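Local coordinates for fibronectin-binding protein BBK32 (Borrelia burgdorferi, PDB 6N1L) that binds fibronectin and probably inhibits the classical pathway of complement by binding the protease C1r through its helical domain, at residues K29-N32 with T33-L36; F64-E67 with D68-N72; I129-S132 with I133-R137. All coordinates share one frame; numbering follows the deposited sequence.

Contact 1 of 3, residues K29-N32 with T33-L36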
# COMPACT_ATOMS: atom_id res chain seq x y z
N LYS A 29 -3.65 -4.57 2.83
CA LYS A 29 -3.48 -5.82 2.09
C LYS A 29 -2.01 -6.09 1.77
O LYS A 29 -1.53 -7.22 1.93
CB LYS A 29 -4.31 -5.77 0.81
CG LYS A 29 -4.25 -7.04 -0.03
CD LYS A 29 -4.94 -6.82 -1.37
CE LYS A 29 -4.92 -8.07 -2.23
NZ LYS A 29 -5.49 -7.82 -3.58
N ILE A 30 -1.28 -5.06 1.34
CA ILE A 30 0.13 -5.22 1.04
C ILE A 30 0.90 -5.58 2.31
O ILE A 30 1.77 -6.46 2.29
CB ILE A 30 0.71 -3.94 0.39
CG1 ILE A 30 0.09 -3.70 -0.99
CG2 ILE A 30 2.21 -4.08 0.22
CD1 ILE A 30 0.34 -2.25 -1.54
N TYR A 31 0.62 -4.88 3.41
CA TYR A 31 1.36 -5.15 4.64
C TYR A 31 1.06 -6.55 5.17
O TYR A 31 1.96 -7.25 5.64
CB TYR A 31 1.05 -4.08 5.70
CG TYR A 31 1.82 -4.29 6.97
CD1 TYR A 31 3.19 -4.07 7.01
CD2 TYR A 31 1.20 -4.72 8.13
CE1 TYR A 31 3.92 -4.30 8.16
CE2 TYR A 31 1.91 -4.92 9.29
CZ TYR A 31 3.27 -4.71 9.30
OH TYR A 31 3.98 -4.93 10.47
N ASN A 32 -0.21 -6.97 5.08
CA ASN A 32 -0.56 -8.33 5.51
C ASN A 32 0.13 -9.38 4.65
O ASN A 32 0.51 -10.44 5.16
CB ASN A 32 -2.07 -8.52 5.47
CG ASN A 32 -2.80 -7.74 6.56
OD1 ASN A 32 -2.21 -7.27 7.54
ND2 ASN A 32 -4.10 -7.61 6.41
N THR A 33 0.32 -9.10 3.36
CA THR A 33 1.07 -10.02 2.50
C THR A 33 2.52 -10.13 2.96
O THR A 33 3.07 -11.23 3.08
CB THR A 33 1.00 -9.58 1.04
OG1 THR A 33 -0.36 -9.44 0.63
CG2 THR A 33 1.66 -10.64 0.13
N TYR A 34 3.15 -8.99 3.22
CA TYR A 34 4.50 -8.99 3.76
C TYR A 34 4.58 -9.81 5.06
O TYR A 34 5.50 -10.61 5.23
CB TYR A 34 4.94 -7.56 4.00
CG TYR A 34 6.17 -7.43 4.85
CD1 TYR A 34 7.42 -7.78 4.36
CD2 TYR A 34 6.08 -6.94 6.15
CE1 TYR A 34 8.56 -7.66 5.16
CE2 TYR A 34 7.20 -6.81 6.95
CZ TYR A 34 8.44 -7.17 6.45
OH TYR A 34 9.55 -7.03 7.25
N THR A 35 3.61 -9.64 5.95
CA THR A 35 3.65 -10.37 7.22
C THR A 35 3.59 -11.87 6.99
O THR A 35 4.37 -12.65 7.56
CB THR A 35 2.49 -9.92 8.11
OG1 THR A 35 2.69 -8.54 8.46
CG2 THR A 35 2.44 -10.76 9.38
N LEU A 36 2.67 -12.29 6.12
CA LEU A 36 2.52 -13.71 5.80
C LEU A 36 3.77 -14.27 5.13
O LEU A 36 4.25 -15.35 5.50
CB LEU A 36 1.28 -13.91 4.92
CG LEU A 36 0.89 -15.38 4.70
CD1 LEU A 36 0.51 -15.98 6.02
CD2 LEU A 36 -0.28 -15.47 3.72
O HOH W 1 4.92 -7.78 9.79
O HOH W 2 0.07 -7.85 9.05
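T33 turns its hydroxyl back onto the helix, and OG1 donates to the carbonyl O of K29 at 2.8 Å. The backbone N of T33 donates to the same K29 O at 3.0 Å. The two donors reach that oxygen from opposite faces of its carbonyl plane, so one acceptor is gripped twice. The torsion explains it: OG1 lies anti to the carbonyl carbon of T33, chi1 -55°, which brings it beside its own N. All this takes place within helix 9-44, one turn apart, and Y34 N to I30 O, T35 N to Y31 O and L36 N to N32 O continue the i to i+4 ladder. The packed side of this helix faces helices 66-87 and 122-147 in the helical bundle. Here I30 is buried against L69, F73 and I133, and Y34 packs on Y126. The side chains of Y31 and Y34 cross obliquely, with CE1 of Y31 4.0 Å from CD2 of Y34. The other side is wetter. T35 OG1 sits over one face of the Y31 ring, 3.8 Å from CE2 of Y31 and displaced toward the rim. Two waters meet this hydroxyl. One lies 2.7 Å from T35 OG1 and also binds Y31 OH. The other lies 2.8 Å from T35 OG1 and donates to N32 OD1.

Contact 2 of 3, residues F64-E67 with D68-N72; sequences FTKE and DLEKN
T65 caps the start of helix 66-87, where its OG1 accepts from the backbone N of D68 at 2.9 Å. This is an N-cap: a threonine side chain satisfies an amide of the first turn, where the regular i to i+4 bonding has not yet begun. The N-H...O angle is 147°. OG1 of T65 stands between its backbone N and carbonyl carbon, chi1 64°, and from there it faces the D68 amide. The side chains of T65 and D68 cross at about a right angle, and OG1 of T65 also lies close to CB of D68.

The carbonyl O of T65 has several partners. L69 N donates weakly to T65 O at 3.3 Å, and D68 N makes a second weak bond to it, at a poorer angle of 121°. A water donates to T65 O at 2.8 Å. The same water donates only weakly to OD2 of D68. Regular bonds follow: E70 N donates to K66 O, and K71 N to E67 O, each at 2.8 Å.

K66 and E70 lie one turn apart, but their charged ends do not meet. NZ of K66 is bound instead to the carbonyl O of I116, in helix 93-117. The E70 side chain touches I116 and K117 of that helix, so both residues face the same neighbour. Between them the touch is made by the stem of the lysine: CG of K66 lies 3.8 Å from OE1 of E70.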
# COMPACT_ATOMS: atom_id res chain seq x y z
N PHE A 64 4.65 -16.43 -3.46
CA PHE A 64 4.50 -14.97 -3.49
C PHE A 64 5.19 -14.41 -4.73
O PHE A 64 6.33 -14.77 -5.04
CB PHE A 64 5.10 -14.37 -2.21
CG PHE A 64 4.34 -14.72 -0.96
CD1 PHE A 64 4.61 -15.89 -0.26
CD2 PHE A 64 3.32 -13.89 -0.50
CE1 PHE A 64 3.89 -16.21 0.88
CE2 PHE A 64 2.59 -14.21 0.64
CZ PHE A 64 2.87 -15.39 1.33
N THR A 65 4.51 -13.50 -5.44
CA THR A 65 5.02 -12.98 -6.70
C THR A 65 5.27 -11.48 -6.64
O THR A 65 4.56 -10.73 -5.96
CB THR A 65 4.06 -13.27 -7.87
OG1 THR A 65 2.81 -12.59 -7.68
CG2 THR A 65 3.78 -14.76 -7.98
N LYS A 66 6.29 -11.05 -7.38
CA LYS A 66 6.50 -9.62 -7.61
C LYS A 66 5.36 -9.03 -8.42
O LYS A 66 5.01 -7.85 -8.23
CB LYS A 66 7.83 -9.39 -8.32
CG LYS A 66 8.11 -7.92 -8.61
CD LYS A 66 9.56 -7.71 -8.94
CE LYS A 66 10.12 -6.58 -8.12
NZ LYS A 66 11.59 -6.62 -8.09
N GLU A 67 4.77 -9.81 -9.34
CA GLU A 67 3.60 -9.36 -10.08
C GLU A 67 2.47 -8.96 -9.14
O GLU A 67 1.81 -7.93 -9.35
CB GLU A 67 3.14 -10.45 -11.04
CG GLU A 67 4.04 -10.63 -12.27
CD GLU A 67 5.22 -11.58 -12.03
OE1 GLU A 67 5.46 -11.97 -10.86
OE2 GLU A 67 5.91 -11.92 -13.01
N ASP A 68 2.22 -9.77 -8.10
CA ASP A 68 1.14 -9.47 -7.17
C ASP A 68 1.43 -8.19 -6.39
O ASP A 68 0.53 -7.38 -6.15
CB ASP A 68 0.94 -10.65 -6.22
CG ASP A 68 -0.04 -10.36 -5.11
OD1 ASP A 68 -1.25 -10.18 -5.40
OD2 ASP A 68 0.40 -10.33 -3.94
N LEU A 69 2.69 -8.00 -5.97
CA LEU A 69 3.06 -6.76 -5.29
C LEU A 69 2.88 -5.57 -6.22
O LEU A 69 2.37 -4.51 -5.81
CB LEU A 69 4.50 -6.85 -4.79
CG LEU A 69 5.12 -5.58 -4.17
CD1 LEU A 69 4.30 -5.14 -2.96
CD2 LEU A 69 6.58 -5.75 -3.79
N GLU A 70 3.27 -5.73 -7.49
CA GLU A 70 3.16 -4.61 -8.43
C GLU A 70 1.70 -4.31 -8.75
O GLU A 70 1.32 -3.13 -8.89
CB GLU A 70 3.97 -4.92 -9.69
CG GLU A 70 5.37 -4.30 -9.67
CD GLU A 70 6.39 -5.01 -10.56
OE1 GLU A 70 6.03 -6.04 -11.18
OE2 GLU A 70 7.55 -4.53 -10.65
N LYS A 71 0.86 -5.35 -8.85
CA LYS A 71 -0.57 -5.16 -9.03
C LYS A 71 -1.17 -4.38 -7.87
O LYS A 71 -1.90 -3.40 -8.07
CB LYS A 71 -1.28 -6.51 -9.16
CG LYS A 71 -2.76 -6.42 -9.46
CD LYS A 71 -3.00 -5.55 -10.69
CE LYS A 71 -4.27 -5.96 -11.43
NZ LYS A 71 -5.31 -4.87 -11.39
N ASN A 72 -0.86 -4.78 -6.63
CA ASN A 72 -1.36 -4.06 -5.47
C ASN A 72 -0.88 -2.60 -5.47
O ASN A 72 -1.62 -1.70 -5.06
CB ASN A 72 -0.93 -4.77 -4.19
CG ASN A 72 -1.72 -6.05 -3.94
OD1 ASN A 72 -2.79 -6.25 -4.50
ND2 ASN A 72 -1.18 -6.91 -3.09
O HOH W 3 3.78 -10.90 -3.28

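Contact 3 of 3, residues I129-S132 with I133-R137; sequences IVTS and ILLMR
I129 and I133 meet through their end methyls, CD1 to CD1 at 4.0 Å, with the two side chains crossing at a slant. Both carry CG1 between the backbone N and the carbonyl carbon, chi1 56° in I129 and 64° in I133. In I133 this sets CG1 against the backbone, 3.3 Å from the carbonyl O of V130.

Two further pairs run alongside each other on the same helix. CG1 of V130 lies 4.0 Å from CD1 of L134, and CG2 of T131 lies 3.9 Å from CD1 of L135. In both pairs the side chains point the same way, so the methyl of one turn rests beside the methyl of the next. CG of L134 also packs against V130 O, and CG of L135 against T131 O.

The backbone holds these side chains one turn apart. I133 N donates to I129 O at 3.0 Å, and L134, L135 and M136 bond in the same way to V130, T131 and S132. The turn before is less regular: the helix is kinked where the amides of T131 and S132 lack a bond to the preceding turn. OG of S132 makes a weak bond to OE2 of E108.

The segment is part of helix 122-147 in an all-helical bundle. I129 and M136 pack on helix 93-117, at L112 and I109. I129 and I133 both touch F73 of helix 66-87. V130 rests on Y31 and Y34 of helix 9-44, and R137 bonds there to T28.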
# COMPACT_ATOMS: atom_id res chain seq x y z
N ILE A 129 9.80 -1.07 1.08
CA ILE A 129 8.63 -0.19 1.05
C ILE A 129 7.76 -0.27 2.29
O ILE A 129 6.83 0.52 2.42
CB ILE A 129 7.78 -0.40 -0.22
CG1 ILE A 129 7.32 -1.86 -0.39
CG2 ILE A 129 8.57 0.04 -1.45
CD1 ILE A 129 6.06 -2.21 0.35
N VAL A 130 8.04 -1.19 3.24
CA VAL A 130 7.08 -1.41 4.32
C VAL A 130 6.96 -0.18 5.23
O VAL A 130 5.85 0.23 5.60
CB VAL A 130 7.43 -2.68 5.12
CG1 VAL A 130 6.67 -2.68 6.44
CG2 VAL A 130 7.02 -3.88 4.30
N THR A 131 8.09 0.42 5.62
CA THR A 131 8.01 1.60 6.47
C THR A 131 7.23 2.72 5.78
O THR A 131 6.36 3.34 6.39
CB THR A 131 9.41 2.09 6.86
OG1 THR A 131 9.98 1.16 7.77
CG2 THR A 131 9.33 3.44 7.54
N SER A 132 7.51 2.95 4.49
CA SER A 132 6.85 4.04 3.77
C SER A 132 5.34 3.83 3.68
O SER A 132 4.57 4.79 3.86
CB SER A 132 7.45 4.18 2.37
OG SER A 132 8.81 4.59 2.44
N ILE A 133 4.89 2.60 3.40
CA ILE A 133 3.45 2.44 3.26
C ILE A 133 2.75 2.51 4.61
O ILE A 133 1.60 2.94 4.69
CB ILE A 133 3.08 1.15 2.50
CG1 ILE A 133 3.51 -0.10 3.27
CG2 ILE A 133 3.67 1.19 1.09
CD1 ILE A 133 2.90 -1.41 2.71
N LEU A 134 3.42 2.09 5.69
CA LEU A 134 2.79 2.20 7.00
C LEU A 134 2.60 3.67 7.37
O LEU A 134 1.55 4.06 7.88
CB LEU A 134 3.64 1.50 8.06
CG LEU A 134 3.57 -0.04 8.10
CD1 LEU A 134 4.56 -0.54 9.14
CD2 LEU A 134 2.15 -0.46 8.44
N LEU A 135 3.60 4.51 7.07
CA LEU A 135 3.46 5.94 7.32
C LEU A 135 2.39 6.56 6.41
O LEU A 135 1.62 7.42 6.84
CB LEU A 135 4.81 6.62 7.13
CG LEU A 135 5.81 6.29 8.25
CD1 LEU A 135 7.23 6.68 7.90
CD2 LEU A 135 5.35 6.94 9.55
N MET A 136 2.38 6.14 5.15
CA MET A 136 1.39 6.61 4.19
C MET A 136 -0.03 6.30 4.64
O MET A 136 -0.93 7.14 4.51
CB MET A 136 1.69 5.98 2.83
CG MET A 136 0.78 6.42 1.71
SD MET A 136 1.27 5.61 0.17
CE MET A 136 2.88 6.34 -0.09
N ARG A 137 -0.27 5.09 5.16
CA ARG A 137 -1.61 4.76 5.65
C ARG A 137 -2.02 5.72 6.77
O ARG A 137 -3.18 6.15 6.82
CB ARG A 137 -1.65 3.32 6.15
CG ARG A 137 -3.02 2.85 6.58
CD ARG A 137 -3.00 1.34 6.92
NE ARG A 137 -2.11 1.07 8.04
CZ ARG A 137 -1.92 -0.13 8.58
NH1 ARG A 137 -2.55 -1.20 8.11
NH2 ARG A 137 -1.09 -0.27 9.60

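How the contacts relate
Contacts 1 and 3 are turn-to-turn steps inside helices 9-44 and 122-147, while contact 2 spans the capped entry into helix 66-87. Contacts 1 and 2 are surface contacts, and polar side chains and waters take part in both. Contact 3 is partly buried and its side chains meet mainly through methyl groups. Contact 1 touches both others. Toward contact 2, CG2 of T33 packs on CD2 of F64 at 3.7 Å, and NZ of K29 probably makes a weak hydrogen bond to OD1 of N72. Toward contact 3, CG2 of I30 packs on CD1 of I133 at 3.7 Å. Contacts 2 and 3 do not touch; their nearest atoms are about 5 Å apart.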